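Local coordinates for Lmo1499 protein (Listeria monocytogenes, PDB 4IIW), which probably acts as a lytic transglycosylase that cuts nascent peptidoglycan strands within the chain and so ends their elongation, at residues B[199-202]-B[203-207]. Numbering follows the deposited sequence.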
# COMPACT_ATOMS: atom_id res chain seq x y z
N LYS B 199 16.51 -47.43 29.36
CA LYS B 199 17.24 -48.60 28.90
C LYS B 199 18.67 -48.22 28.52
O LYS B 199 19.60 -48.97 28.80
CB LYS B 199 16.52 -49.26 27.72
CG LYS B 199 17.38 -50.19 26.89
CD LYS B 199 16.57 -51.17 26.10
CE LYS B 199 15.51 -50.55 25.26
NZ LYS B 199 14.72 -51.60 24.55
N ALA B 200 18.85 -47.08 27.87
CA ALA B 200 20.19 -46.65 27.51
C ALA B 200 21.05 -46.48 28.77
O ALA B 200 22.22 -46.87 28.79
CB ALA B 200 20.16 -45.36 26.71
N THR B 201 20.46 -45.92 29.83
CA THR B 201 21.21 -45.73 31.07
C THR B 201 21.67 -47.09 31.58
O THR B 201 22.84 -47.28 31.85
CB THR B 201 20.39 -45.00 32.15
OG1 THR B 201 20.12 -43.64 31.75
CG2 THR B 201 21.14 -45.02 33.51
N ASP B 202 20.73 -48.03 31.67
CA ASP B 202 20.99 -49.38 32.14
C ASP B 202 22.11 -50.04 31.33
O ASP B 202 23.00 -50.64 31.91
CB ASP B 202 19.70 -50.22 32.04
CG ASP B 202 19.87 -51.64 32.60
OD1 ASP B 202 20.02 -51.80 33.84
OD2 ASP B 202 19.78 -52.61 31.79
N VAL B 203 22.06 -49.92 30.01
CA VAL B 203 23.08 -50.51 29.15
C VAL B 203 24.43 -49.86 29.31
O VAL B 203 25.46 -50.54 29.35
CB VAL B 203 22.72 -50.32 27.67
CG1 VAL B 203 23.88 -50.79 26.78
CG2 VAL B 203 21.40 -51.04 27.32
N ASN B 204 24.43 -48.55 29.41
CA ASN B 204 25.67 -47.78 29.37
C ASN B 204 26.42 -47.62 30.67
O ASN B 204 27.54 -47.12 30.65
CB ASN B 204 25.41 -46.43 28.70
CG ASN B 204 25.09 -46.60 27.20
OD1 ASN B 204 25.84 -47.22 26.46
ND2 ASN B 204 23.97 -46.05 26.76
N ILE B 205 25.83 -48.05 31.78
CA ILE B 205 26.54 -48.01 33.03
C ILE B 205 27.03 -49.41 33.38
O ILE B 205 27.68 -49.60 34.42
CB ILE B 205 25.69 -47.45 34.19
CG1 ILE B 205 24.53 -48.38 34.52
CG2 ILE B 205 25.21 -46.05 33.87
CD1 ILE B 205 23.73 -47.89 35.70
N ALA B 206 26.74 -50.38 32.52
CA ALA B 206 27.16 -51.77 32.73
C ALA B 206 28.66 -51.86 33.00
O ALA B 206 29.10 -52.68 33.81
CB ALA B 206 26.80 -52.63 31.53
N LYS B 207 29.44 -51.02 32.34
CA LYS B 207 30.89 -51.01 32.51
C LYS B 207 31.35 -50.52 33.89
O LYS B 207 32.48 -50.82 34.31
CB LYS B 207 31.56 -50.18 31.41
CG LYS B 207 31.05 -48.74 31.31
CD LYS B 207 31.69 -48.01 30.15
CE LYS B 207 31.00 -46.68 29.89
NZ LYS B 207 31.60 -45.96 28.73
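K199 and V203, one helical turn apart near the end of helix 190-204, run their side chains side by side, CG of K199 lying 4.1 Å from CG2 of V203. In the backbone, V203 N bonds to K199 O at 2.9 Å, a fairly straight bond (162° at the hydrogen). One residue further on, N204 N bonds to A200 O at 2.8 Å. CG of N204 stands beside its own backbone N (chi1 -68°), which brings ND2 back to 2.8 Å from A200 O. By the third step the helix is giving out, and I205 N to T201 O is a weak, bent bond of 3.1 Å.

The close-packed side is that of T201 and I205, both buried, their CG2 atoms 4.2 Å apart; Y177 lies against A200, T201 and N204, while T201 OG1 bonds to the carbonyl of Y175. V203 and A206 face the loose, exposed side. D202 turns its carboxylate away to R209 and T158, tying this last turn to the start of helix 209-215. Main-chain bonding thus weakens from V203 to I205, as at the C-terminal end of a helix, while the T201 and I205 methyls stay packed in the interior with the T201 hydroxyl satisfied by Y175 O.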